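PDB 3HPY: catechol 2,3-dioxygenase from Pseudomonas sp. KL28, which probably catalyses the iron-dependent extradiol cleavage of catechol by dioxygen to 2-hydroxy-6-oxohexa-2,4-dienoate in the breakdown of aromatic hydrocarbons. Local coordinates for residues Ile23-Tyr26 / Arg27-Gly31; Glu80-Asp83 / Ala84-Gln87; Ile162-Val165 / Gln166-Phe169; Gln226-Arg229 / Ala230-Met234; Asp287-Ala290 / Gln291-Tyr295. All coordinates share one frame; numbering follows the deposited sequence.

Contact 1: Ile23-Tyr26 / Arg27-Gly31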
loop_
_atom_site.group_PDB
_atom_site.type_symbol
_atom_site.label_atom_id
_atom_site.label_comp_id
_atom_site.label_asym_id
_atom_site.label_seq_id
_atom_site.Cartn_x
_atom_site.Cartn_y
_atom_site.Cartn_z
ATOM N N ILE C 23 3.763 -20.703 23.096
ATOM C CA ILE C 23 2.545 -21.137 22.410
ATOM C C ILE C 23 1.661 -19.923 22.122
ATOM O O ILE C 23 1.239 -19.697 20.987
ATOM C CB ILE C 23 1.736 -22.146 23.272
ATOM C CG1 ILE C 23 2.523 -23.453 23.427
ATOM C CG2 ILE C 23 0.381 -22.430 22.630
ATOM C CD1 ILE C 23 1.776 -24.533 24.207
ATOM N N HIS C 24 1.391 -19.152 23.172
ATOM C CA HIS C 24 0.574 -17.945 23.084
ATOM C C HIS C 24 1.139 -16.964 22.070
ATOM O O HIS C 24 0.417 -16.454 21.210
ATOM C CB HIS C 24 0.513 -17.259 24.451
ATOM C CG HIS C 24 -0.040 -15.870 24.404
ATOM N ND1 HIS C 24 -1.389 -15.607 24.291
ATOM C CD2 HIS C 24 0.580 -14.663 24.416
ATOM C CE1 HIS C 24 -1.577 -14.300 24.236
ATOM N NE2 HIS C 24 -0.398 -13.705 24.310
ATOM N N PHE C 25 2.438 -16.700 22.178
ATOM C CA PHE C 25 3.078 -15.759 21.276
ATOM C C PHE C 25 2.970 -16.145 19.800
ATOM O O PHE C 25 2.419 -15.395 18.996
ATOM C CB PHE C 25 4.549 -15.568 21.660
ATOM C CG PHE C 25 5.309 -14.693 20.707
ATOM C CD1 PHE C 25 6.020 -15.247 19.651
ATOM C CD2 PHE C 25 5.283 -13.307 20.844
ATOM C CE1 PHE C 25 6.693 -14.443 18.743
ATOM C CE2 PHE C 25 5.955 -12.489 19.936
ATOM C CZ PHE C 25 6.659 -13.057 18.887
ATOM N N TYR C 26 3.489 -17.315 19.449
ATOM C CA TYR C 26 3.459 -17.761 18.065
ATOM C C TYR C 26 2.070 -18.026 17.508
ATOM O O TYR C 26 1.891 -18.085 16.297
ATOM C CB TYR C 26 4.329 -19.012 17.894
ATOM C CG TYR C 26 5.809 -18.705 17.857
ATOM C CD1 TYR C 26 6.364 -17.994 16.788
ATOM C CD2 TYR C 26 6.649 -19.092 18.897
ATOM C CE1 TYR C 26 7.722 -17.674 16.759
ATOM C CE2 TYR C 26 8.015 -18.778 18.879
ATOM C CZ TYR C 26 8.540 -18.069 17.805
ATOM O OH TYR C 26 9.884 -17.766 17.761
ATOM N N ARG C 27 1.080 -18.174 18.373
ATOM C CA ARG C 27 -0.256 -18.443 17.874
ATOM C C ARG C 27 -1.155 -17.209 17.835
ATOM O O ARG C 27 -1.866 -16.980 16.853
ATOM C CB ARG C 27 -0.926 -19.534 18.712
ATOM C CG ARG C 27 -1.854 -20.406 17.894
ATOM C CD ARG C 27 -3.167 -20.672 18.595
ATOM N NE ARG C 27 -3.004 -21.487 19.794
ATOM C CZ ARG C 27 -4.018 -22.027 20.460
ATOM N NH1 ARG C 27 -5.262 -21.835 20.038
ATOM N NH2 ARG C 27 -3.791 -22.761 21.543
ATOM N N ASN C 28 -1.104 -16.413 18.899
ATOM C CA ASN C 28 -1.934 -15.222 19.020
ATOM C C ASN C 28 -1.261 -13.927 18.579
ATOM O O ASN C 28 -1.937 -12.949 18.260
ATOM C CB ASN C 28 -2.411 -15.099 20.464
ATOM C CG ASN C 28 -3.233 -16.290 20.894
ATOM O OD1 ASN C 28 -3.271 -16.639 22.071
ATOM N ND2 ASN C 28 -3.906 -16.920 19.935
ATOM N N VAL C 29 0.066 -13.915 18.570
ATOM C CA VAL C 29 0.801 -12.736 18.147
ATOM C C VAL C 29 1.306 -12.884 16.716
ATOM O O VAL C 29 0.922 -12.111 15.844
ATOM C CB VAL C 29 2.011 -12.454 19.049
ATOM C CG1 VAL C 29 2.745 -11.209 18.549
ATOM C CG2 VAL C 29 1.552 -12.270 20.488
ATOM N N LEU C 30 2.172 -13.866 16.469
ATOM C CA LEU C 30 2.692 -14.058 15.115
ATOM C C LEU C 30 1.599 -14.588 14.199
ATOM O O LEU C 30 1.696 -14.480 12.985
ATOM C CB LEU C 30 3.882 -15.024 15.105
ATOM C CG LEU C 30 4.563 -15.183 13.737
ATOM C CD1 LEU C 30 4.986 -13.822 13.209
ATOM C CD2 LEU C 30 5.766 -16.104 13.862
ATOM N N GLY C 31 0.561 -15.175 14.784
ATOM C CA GLY C 31 -0.531 -15.683 13.976
ATOM C C GLY C 31 -0.318 -17.007 13.266
ATOM O O GLY C 31 -0.894 -17.229 12.199
#
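F25 meets V29, and Y26 meets L30, one turn apart at the end of helix 19-29, the first helix of the N-terminal vicinal-oxygen-chelate (VOC) half of the enzyme. The helix widens here into a pi-type turn. N28 N still makes a regular bond to H24 O (2.8 Å), but F25 O accepts two N-H groups, from V29 N at 2.8 Å and from L30 N at 3.0 Å, the second being the straighter. G31 follows with positive phi and takes the chain out of the helix.

With CG anti to the backbone N (chi1 175°), F25 carries its ring toward V29 on the buried side. V29 CB sits off-centre over the F25 ring in a CH-pi contact, 4.3 Å from its centroid, while V29 CG1 approaches F25 CE2. The F25 ring brings CD1 over the centre of one face of Y26.

Y26 OH is hydrogen-bonded to Y56 and D260, which fixes the far end of the ring. On the outer side H24 ND1 lies 3.1 Å from N28 OD1, ring and amide planes 76° apart. At the edge of the Y26 ring, near its plane, L30 CD2 lies 3.5 Å from Y26 CD1.

Contact 2: Glu80-Asp83 / Ala84-Gln87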
loop_
_atom_site.group_PDB
_atom_site.type_symbol
_atom_site.label_atom_id
_atom_site.label_comp_id
_atom_site.label_asym_id
_atom_site.label_seq_id
_atom_site.Cartn_x
_atom_site.Cartn_y
_atom_site.Cartn_z
ATOM N N GLU C 80 16.459 -39.929 -1.497
ATOM C CA GLU C 80 17.502 -40.954 -1.526
ATOM C C GLU C 80 18.688 -40.431 -2.325
ATOM O O GLU C 80 19.841 -40.540 -1.913
ATOM C CB GLU C 80 16.978 -42.231 -2.185
ATOM C CG GLU C 80 15.752 -42.836 -1.519
ATOM C CD GLU C 80 15.987 -43.171 -0.061
ATOM O OE1 GLU C 80 17.164 -43.361 0.321
ATOM O OE2 GLU C 80 14.998 -43.255 0.700
ATOM N N LYS C 81 18.379 -39.860 -3.480
ATOM C CA LYS C 81 19.379 -39.310 -4.384
ATOM C C LYS C 81 20.296 -38.311 -3.664
ATOM O O LYS C 81 21.524 -38.399 -3.755
ATOM C CB LYS C 81 18.649 -38.647 -5.551
ATOM C CG LYS C 81 19.459 -38.495 -6.813
ATOM C CD LYS C 81 20.262 -37.218 -6.815
ATOM C CE LYS C 81 20.916 -37.010 -8.174
ATOM N NZ LYS C 81 21.736 -35.764 -8.208
ATOM N N LEU C 82 19.700 -37.371 -2.936
ATOM C CA LEU C 82 20.480 -36.375 -2.213
ATOM C C LEU C 82 21.257 -36.962 -1.032
ATOM O O LEU C 82 22.402 -36.577 -0.787
ATOM C CB LEU C 82 19.563 -35.237 -1.761
ATOM C CG LEU C 82 19.087 -34.457 -2.989
ATOM C CD1 LEU C 82 17.890 -33.588 -2.641
ATOM C CD2 LEU C 82 20.244 -33.625 -3.523
ATOM N N ASP C 83 20.647 -37.890 -0.303
ATOM C CA ASP C 83 21.346 -38.526 0.812
ATOM C C ASP C 83 22.649 -39.101 0.241
ATOM O O ASP C 83 23.726 -38.869 0.785
ATOM C CB ASP C 83 20.475 -39.642 1.416
ATOM C CG ASP C 83 21.088 -40.275 2.671
ATOM O OD1 ASP C 83 20.580 -41.337 3.087
ATOM O OD2 ASP C 83 22.053 -39.724 3.245
ATOM N N ALA C 84 22.553 -39.821 -0.880
ATOM C CA ALA C 84 23.726 -40.432 -1.513
ATOM C C ALA C 84 24.789 -39.428 -1.941
ATOM O O ALA C 84 25.985 -39.675 -1.780
ATOM C CB ALA C 84 23.302 -41.262 -2.713
ATOM N N ASP C 85 24.354 -38.299 -2.493
ATOM C CA ASP C 85 25.284 -37.268 -2.941
ATOM C C ASP C 85 25.975 -36.614 -1.751
ATOM O O ASP C 85 27.105 -36.146 -1.859
ATOM C CB ASP C 85 24.553 -36.201 -3.759
ATOM C CG ASP C 85 23.841 -36.778 -4.974
ATOM O OD1 ASP C 85 24.408 -37.680 -5.629
ATOM O OD2 ASP C 85 22.717 -36.324 -5.286
ATOM N N LEU C 86 25.287 -36.575 -0.614
ATOM C CA LEU C 86 25.864 -35.985 0.587
ATOM C C LEU C 86 26.960 -36.906 1.120
ATOM O O LEU C 86 28.010 -36.447 1.573
ATOM C CB LEU C 86 24.788 -35.774 1.655
ATOM C CG LEU C 86 23.820 -34.609 1.420
ATOM C CD1 LEU C 86 22.627 -34.738 2.353
ATOM C CD2 LEU C 86 24.542 -33.282 1.629
ATOM N N GLN C 87 26.721 -38.209 1.057
ATOM C CA GLN C 87 27.722 -39.150 1.541
ATOM C C GLN C 87 28.900 -39.224 0.577
ATOM O O GLN C 87 30.046 -39.273 1.008
ATOM C CB GLN C 87 27.112 -40.534 1.729
ATOM C CG GLN C 87 25.889 -40.546 2.603
ATOM C CD GLN C 87 25.431 -41.944 2.892
ATOM O OE1 GLN C 87 24.237 -42.236 2.877
ATOM N NE2 GLN C 87 26.382 -42.828 3.168
#
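K81 and D85 form an i to i+4 salt bridge on the outer side of helix 76-89, in the N-terminal VOC half of the chain and away from the iron site. K81 NZ approaches D85 OD2 on its syn side at 3.1 Å, 31° out of the carboxylate plane. The lysine chain starts with CG anti to the backbone N (chi1 -158°) and bends at chi2 (-87°), and this bend lays its aliphatic part past the carboxylate before the amine arrives. K81 CD lies as near to D85 OD2, at 3.0 Å, as the amine itself, and the same oxygen comes 2.8 Å from K81 O, acceptor against acceptor. Both approaches are tight, and the exact placing of the carboxylate is somewhat doubtful.

Under the side chains the backbone is regular alpha helix. A84 N bonds to E80 O at 3.0 Å, nearly straight, and the next three donors repeat the pattern: D85 N to K81 O, L86 N to L82 O, and Q87 N to D83 O at 3.1 Å. L86 lays its CG 3.3 Å from L82 O and packs inward on F110 and L91.

D83 turns its carboxylate to strand 93-96, where OD1 makes a salt bridge to R95 and OD2 a hydrogen bond to T93; E80 is a second acid on R95. D83 and E80 thus tie the helix to the sheet, whereas D85 pairs with a lysine of its own helix, whose positive charge probably eases the crowding of OD2 against K81 O, if that close approach is real.

Contact 3: Ile162-Val165 / Gln166-Phe169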
loop_
_atom_site.group_PDB
_atom_site.type_symbol
_atom_site.label_atom_id
_atom_site.label_comp_id
_atom_site.label_asym_id
_atom_site.label_seq_id
_atom_site.Cartn_x
_atom_site.Cartn_y
_atom_site.Cartn_z
ATOM N N ILE C 162 31.936 -20.369 6.081
ATOM C CA ILE C 162 30.800 -20.122 5.196
ATOM C C ILE C 162 31.097 -20.656 3.797
ATOM O O ILE C 162 30.204 -21.148 3.105
ATOM C CB ILE C 162 30.492 -18.604 5.106
ATOM C CG1 ILE C 162 30.193 -18.048 6.501
ATOM C CG2 ILE C 162 29.315 -18.360 4.194
ATOM C CD1 ILE C 162 29.080 -18.774 7.238
ATOM N N ALA C 163 32.359 -20.555 3.387
ATOM C CA ALA C 163 32.776 -21.036 2.072
ATOM C C ALA C 163 32.411 -22.503 1.904
ATOM O O ALA C 163 31.785 -22.882 0.916
ATOM C CB ALA C 163 34.271 -20.846 1.890
ATOM N N GLU C 164 32.803 -23.330 2.868
ATOM C CA GLU C 164 32.490 -24.751 2.795
ATOM C C GLU C 164 30.980 -24.968 2.765
ATOM O O GLU C 164 30.494 -25.822 2.012
ATOM C CB GLU C 164 33.100 -25.508 3.977
ATOM C CG GLU C 164 34.624 -25.625 3.950
ATOM C CD GLU C 164 35.157 -26.519 5.068
ATOM O OE1 GLU C 164 36.373 -26.463 5.357
ATOM O OE2 GLU C 164 34.356 -27.283 5.655
ATOM N N VAL C 165 30.236 -24.207 3.574
ATOM C CA VAL C 165 28.776 -24.347 3.589
ATOM C C VAL C 165 28.225 -24.043 2.202
ATOM O O VAL C 165 27.352 -24.751 1.702
ATOM C CB VAL C 165 28.095 -23.391 4.598
ATOM C CG1 VAL C 165 26.572 -23.447 4.428
ATOM C CG2 VAL C 165 28.456 -23.787 6.014
ATOM N N GLN C 166 28.743 -22.987 1.586
ATOM C CA GLN C 166 28.306 -22.608 0.256
ATOM C C GLN C 166 28.505 -23.770 -0.725
ATOM O O GLN C 166 27.574 -24.147 -1.445
ATOM C CB GLN C 166 29.066 -21.363 -0.212
ATOM C CG GLN C 166 28.864 -21.029 -1.685
ATOM C CD GLN C 166 29.325 -19.630 -2.057
ATOM O OE1 GLN C 166 30.266 -19.089 -1.469
ATOM N NE2 GLN C 166 28.672 -19.044 -3.056
ATOM N N LYS C 167 29.708 -24.342 -0.736
ATOM C CA LYS C 167 30.031 -25.449 -1.630
ATOM C C LYS C 167 29.006 -26.569 -1.550
ATOM O O LYS C 167 28.538 -27.067 -2.572
ATOM C CB LYS C 167 31.417 -26.026 -1.308
ATOM C CG LYS C 167 32.573 -25.060 -1.493
ATOM C CD LYS C 167 33.942 -25.758 -1.351
ATOM C CE LYS C 167 34.348 -26.028 0.111
ATOM N NZ LYS C 167 33.601 -27.149 0.770
ATOM N N ILE C 168 28.661 -26.974 -0.334
ATOM C CA ILE C 168 27.695 -28.050 -0.161
ATOM C C ILE C 168 26.347 -27.643 -0.736
ATOM O O ILE C 168 25.686 -28.433 -1.422
ATOM C CB ILE C 168 27.512 -28.400 1.319
ATOM C CG1 ILE C 168 28.855 -28.801 1.925
ATOM C CG2 ILE C 168 26.508 -29.532 1.465
ATOM C CD1 ILE C 168 28.828 -28.909 3.422
ATOM N N PHE C 169 25.930 -26.412 -0.452
ATOM C CA PHE C 169 24.657 -25.942 -0.973
ATOM C C PHE C 169 24.623 -25.798 -2.487
ATOM O O PHE C 169 23.662 -26.241 -3.119
ATOM C CB PHE C 169 24.249 -24.616 -0.318
ATOM C CG PHE C 169 23.534 -24.797 0.984
ATOM C CD1 PHE C 169 24.243 -24.956 2.170
ATOM C CD2 PHE C 169 22.146 -24.890 1.014
ATOM C CE1 PHE C 169 23.577 -25.212 3.370
ATOM C CE2 PHE C 169 21.467 -25.147 2.208
ATOM C CZ PHE C 169 22.183 -25.309 3.390
#
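V165 and F169 lie side by side and point the same way, one turn apart on the buried face of helix 162-171. V165 CG1 rests 3.6 Å from F169 CD1 and equally close to CE1, so a single methyl spans that bond of the ring. The same rim also faces the backbone: V165 O lies near the ring plane, at the edge, 3.2 Å from F169 CD1. That carbonyl takes its hydrogen bond from F169 N (3.1 Å).

On the outer side K167 folds back on E164. Bends at chi3 (-78°) and chi4 (74°) bring K167 NZ to 3.6 Å from E164 CB, alongside the aliphatic part of the glutamate. The charged ends stay apart, with E164 OE2 and K167 NZ 4.9 Å from each other; the amine is instead hydrogen-bonded to the hydroxyl of Y89.

Regular i to i+4 bonds hold this frame, among them Q166 N to I162 O at 2.8 Å. Beyond it, F169 meets F175 edge-to-face and the F205 ring with planes about 55° apart, while I162 packs on I192. The helix thereby lies against strands 189-195 and 203-207 of the C-terminal, glyoxalase/dioxygenase-type half of the chain.

Contact 4: Gln226-Arg229 / Ala230-Met234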
loop_
_atom_site.group_PDB
_atom_site.type_symbol
_atom_site.label_atom_id
_atom_site.label_comp_id
_atom_site.label_asym_id
_atom_site.label_seq_id
_atom_site.Cartn_x
_atom_site.Cartn_y
_atom_site.Cartn_z
ATOM N N GLN C 226 1.248 -4.572 5.201
ATOM C CA GLN C 226 1.169 -5.659 6.173
ATOM C C GLN C 226 2.371 -5.594 7.115
ATOM O O GLN C 226 2.301 -6.057 8.252
ATOM C CB GLN C 226 1.101 -7.016 5.480
ATOM C CG GLN C 226 -0.269 -7.347 4.920
ATOM C CD GLN C 226 -1.370 -7.189 5.943
ATOM O OE1 GLN C 226 -2.203 -6.283 5.840
ATOM N NE2 GLN C 226 -1.384 -8.058 6.941
ATOM N N VAL C 227 3.469 -4.994 6.654
ATOM C CA VAL C 227 4.658 -4.879 7.496
ATOM C C VAL C 227 4.386 -3.877 8.616
ATOM O O VAL C 227 4.796 -4.076 9.763
ATOM C CB VAL C 227 5.887 -4.427 6.677
ATOM C CG1 VAL C 227 7.094 -4.247 7.589
ATOM C CG2 VAL C 227 6.219 -5.486 5.619
ATOM N N LEU C 228 3.693 -2.799 8.275
ATOM C CA LEU C 228 3.338 -1.778 9.253
ATOM C C LEU C 228 2.459 -2.410 10.325
ATOM O O LEU C 228 2.721 -2.286 11.514
ATOM C CB LEU C 228 2.574 -0.654 8.571
ATOM C CG LEU C 228 1.910 0.349 9.518
ATOM C CD1 LEU C 228 2.971 0.947 10.430
ATOM C CD2 LEU C 228 1.203 1.438 8.701
ATOM N N ARG C 229 1.419 -3.100 9.882
ATOM C CA ARG C 229 0.495 -3.762 10.786
ATOM C C ARG C 229 1.222 -4.738 11.719
ATOM O O ARG C 229 0.849 -4.873 12.886
ATOM C CB ARG C 229 -0.556 -4.460 9.933
ATOM C CG ARG C 229 -1.342 -5.559 10.587
ATOM C CD ARG C 229 -2.482 -5.906 9.660
ATOM N NE ARG C 229 -3.476 -6.728 10.325
ATOM C CZ ARG C 229 -3.249 -7.944 10.807
ATOM N NH1 ARG C 229 -2.042 -8.503 10.705
ATOM N NH2 ARG C 229 -4.238 -8.612 11.389
ATOM N N ALA C 230 2.245 -5.420 11.193
ATOM C CA ALA C 230 3.034 -6.356 12.002
ATOM C C ALA C 230 3.660 -5.522 13.110
ATOM O O ALA C 230 3.646 -5.911 14.275
ATOM C CB ALA C 230 4.132 -7.012 11.158
ATOM N N GLY C 231 4.201 -4.369 12.725
ATOM C CA GLY C 231 4.816 -3.476 13.689
ATOM C C GLY C 231 3.834 -3.049 14.765
ATOM O O GLY C 231 4.162 -3.092 15.960
ATOM N N ASP C 232 2.629 -2.644 14.360
ATOM C CA ASP C 232 1.616 -2.225 15.334
ATOM C C ASP C 232 1.296 -3.374 16.272
ATOM O O ASP C 232 1.217 -3.189 17.485
ATOM C CB ASP C 232 0.308 -1.801 14.657
ATOM C CG ASP C 232 0.488 -0.650 13.709
ATOM O OD1 ASP C 232 1.323 0.230 13.994
ATOM O OD2 ASP C 232 -0.223 -0.617 12.684
ATOM N N ILE C 233 1.092 -4.557 15.703
ATOM C CA ILE C 233 0.779 -5.724 16.516
ATOM C C ILE C 233 1.917 -6.008 17.497
ATOM O O ILE C 233 1.674 -6.341 18.659
ATOM C CB ILE C 233 0.488 -6.945 15.628
ATOM C CG1 ILE C 233 -0.726 -6.636 14.741
ATOM C CG2 ILE C 233 0.181 -8.170 16.494
ATOM C CD1 ILE C 233 -1.004 -7.673 13.660
ATOM N N MET C 234 3.155 -5.849 17.050
ATOM C CA MET C 234 4.284 -6.079 17.939
ATOM C C MET C 234 4.219 -5.147 19.154
ATOM O O MET C 234 4.447 -5.578 20.286
ATOM C CB MET C 234 5.600 -5.867 17.191
ATOM C CG MET C 234 5.910 -6.966 16.195
ATOM S SD MET C 234 7.356 -6.610 15.229
ATOM C CE MET C 234 7.315 -8.005 14.124
#
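I233 reaches over the guanidinium of R229 from one turn further along helix 224-236. Its CD1 methyl stands 3.2 Å above the plane, offset toward the rim, and is nearest to R229 NH1. The arginine chain runs extended from CG to NE, with CG anti to the backbone N (chi1 161°), and turns only at chi4 (-63°), which presents a face of the flat group to the methyl. I233 CG1 packs tightly on R229 O, at 3.0 Å, the carbonyl that also accepts I233 N in a nearly linear bond of 2.8 Å.

The charge of R229 is met outside the helix: NE makes a salt bridge to E144 of a second subunit, and NH1 a hydrogen bond to G146 O of its own chain. These bonds hold the guanidinium in position beneath the methyl.

L228 and D232 cross obliquely on a neighbouring side of the helix, L228 CG 3.9 Å from D232 OD2. D232 OD2 is shared between W139 of the second subunit and R247 of a third, so this carboxylate sits where three chains converge.

The backbone beneath keeps regular helical bonds, such as D232 N to L228 O at 2.9 Å, and A230 CB lies 3.3 Å from V227 O. With one side given to the other subunits, the helix lays V227, A230 and M234 on strand 265-270, V227 and M234 also reaching strand 254-259, in the C-terminal half that carries the iron.

Contact 5: Asp287-Ala290 / Gln291-Tyr295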
loop_
_atom_site.group_PDB
_atom_site.type_symbol
_atom_site.label_atom_id
_atom_site.label_comp_id
_atom_site.label_asym_id
_atom_site.label_seq_id
_atom_site.Cartn_x
_atom_site.Cartn_y
_atom_site.Cartn_z
ATOM N N ASP C 287 32.506 -2.128 3.488
ATOM C CA ASP C 287 32.358 -0.782 4.020
ATOM C C ASP C 287 30.937 -0.264 3.850
ATOM O O ASP C 287 30.442 0.500 4.680
ATOM C CB ASP C 287 33.363 0.165 3.347
ATOM C CG ASP C 287 32.884 0.684 2.005
ATOM O OD1 ASP C 287 32.026 1.593 1.990
ATOM O OD2 ASP C 287 33.365 0.185 0.966
ATOM N N ASN C 288 30.272 -0.708 2.789
ATOM C CA ASN C 288 28.909 -0.270 2.507
ATOM C C ASN C 288 27.847 -1.229 3.037
ATOM O O ASN C 288 26.685 -1.165 2.649
ATOM C CB ASN C 288 28.740 -0.097 0.998
ATOM C CG ASN C 288 27.586 0.810 0.643
ATOM O OD1 ASN C 288 26.481 0.351 0.351
ATOM N ND2 ASN C 288 27.834 2.115 0.676
ATOM N N PHE C 289 28.228 -2.099 3.952
ATOM C CA PHE C 289 27.281 -3.067 4.457
ATOM C C PHE C 289 26.098 -2.477 5.311
ATOM O O PHE C 289 25.041 -3.110 5.405
ATOM C CB PHE C 289 28.125 -4.174 5.118
ATOM C CG PHE C 289 27.347 -5.262 5.777
ATOM C CD1 PHE C 289 26.509 -6.147 5.056
ATOM C CD2 PHE C 289 27.397 -5.361 7.163
ATOM C CE1 PHE C 289 25.743 -7.146 5.736
ATOM C CE2 PHE C 289 26.657 -6.330 7.859
ATOM C CZ PHE C 289 25.807 -7.222 7.150
ATOM N N ALA C 290 26.245 -1.256 5.859
ATOM C CA ALA C 290 25.170 -0.572 6.634
ATOM C C ALA C 290 23.950 -0.317 5.728
ATOM O O ALA C 290 22.797 -0.421 6.156
ATOM C CB ALA C 290 25.675 0.780 7.189
ATOM N N GLN C 291 24.238 0.045 4.479
ATOM C CA GLN C 291 23.218 0.305 3.470
ATOM C C GLN C 291 22.565 -0.999 3.019
ATOM O O GLN C 291 21.386 -1.025 2.665
ATOM C CB GLN C 291 23.817 0.981 2.237
ATOM C CG GLN C 291 22.726 1.666 1.433
ATOM C CD GLN C 291 23.172 2.259 0.113
ATOM O OE1 GLN C 291 22.649 3.291 -0.312
ATOM N NE2 GLN C 291 24.117 1.605 -0.557
ATOM N N GLY C 292 23.357 -2.071 3.006
ATOM C CA GLY C 292 22.866 -3.381 2.605
ATOM C C GLY C 292 21.957 -3.988 3.659
ATOM O O GLY C 292 21.061 -4.781 3.357
ATOM N N LEU C 293 22.223 -3.603 4.905
ATOM C CA LEU C 293 21.479 -4.013 6.092
ATOM C C LEU C 293 20.228 -3.090 6.108
ATOM O O LEU C 293 19.113 -3.573 5.910
ATOM C CB LEU C 293 22.388 -3.801 7.320
ATOM C CG LEU C 293 22.274 -4.506 8.674
ATOM C CD1 LEU C 293 20.899 -4.249 9.231
ATOM C CD2 LEU C 293 22.556 -6.009 8.553
ATOM N N ASP C 294 20.410 -1.783 6.332
ATOM C CA ASP C 294 19.285 -0.826 6.296
ATOM C C ASP C 294 19.532 -0.033 5.051
ATOM O O ASP C 294 20.609 0.522 4.857
ATOM C CB ASP C 294 19.277 0.187 7.461
ATOM C CG ASP C 294 17.860 0.745 7.782
ATOM O OD1 ASP C 294 17.164 1.329 6.914
ATOM O OD2 ASP C 294 17.453 0.599 8.952
ATOM N N TYR C 295 18.546 0.030 4.189
ATOM C CA TYR C 295 18.775 0.813 3.027
ATOM C C TYR C 295 18.386 2.286 3.253
ATOM O O TYR C 295 19.248 3.159 3.137
ATOM C CB TYR C 295 18.055 0.218 1.846
ATOM C CG TYR C 295 18.435 0.949 0.614
ATOM C CD1 TYR C 295 19.705 0.805 0.052
ATOM C CD2 TYR C 295 17.535 1.803 0.018
ATOM C CE1 TYR C 295 20.057 1.503 -1.089
ATOM C CE2 TYR C 295 17.865 2.505 -1.114
ATOM C CZ TYR C 295 19.118 2.349 -1.672
ATOM O OH TYR C 295 19.393 2.997 -2.845
#
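N288 and Q291 both set CG anti to the backbone N (chi1 -159° and -160°), and this brings their amides together at the start of the short helix 289-293. Q291 continues extended, so that its NE2 reaches N288 OD1 at 2.8 Å. The bond is weak because the N-H points well aside of the oxygen, and the two amide planes stand 74° apart. Alongside the amide, Q291 CB also lies 3.3 Å from N288 OD1.

N288 occupies the N-cap position, but its side chain caps no backbone N-H. Its carbonyl is met by weak bonds from Q291 N and G292 N. The helix becomes firmer one step later, where L293 N bonds to F289 O at 2.9 Å and D294 N to A290 O at 2.8 Å.

F289 and L293 form the apolar side of the turn. L293 CD2 comes to 3.7 Å from F289 CZ, touching the far end of the ring. The leucine side chain is also about 5 Å from the bound 4-methylcatechol, which places this helix beside the substrate pocket.

D294 leaves helical geometry and turns OD1 to T246. Y295 O accepts from S235 of a neighbouring subunit. The chemistry is accordingly split: weak amide and carbonyl bonds start the helix, stronger backbone bonds finish it, and of the apolar pair, L293 lies beside the ligand. The weak start and firmer finish of this one short turn are supplemented by backbone bonds of G292 to G249 and V250, the latter lining the pocket.

How the contacts relate
Contact 4 is the most buried of the five, and its charged groups are met largely by other subunits; contact 5 also touches one of these neighbours. Contacts 1, 2 and 3 meet no other chain and each has a buried and an exposed side. Contacts 1 and 2 belong to the N-terminal half, contacts 3 and 4 to the C-terminal half, and the helices pair across the halves: V29 O packs on I233 CG2 in contacts 1 and 4, L86 CD2 on I168 CG2 in contacts 2 and 3. Aromatic packing marks contacts 1, 3 and 5, a salt bridge within the helix contact 2. Contact 5 lies nearest the bound 4-methylcatechol.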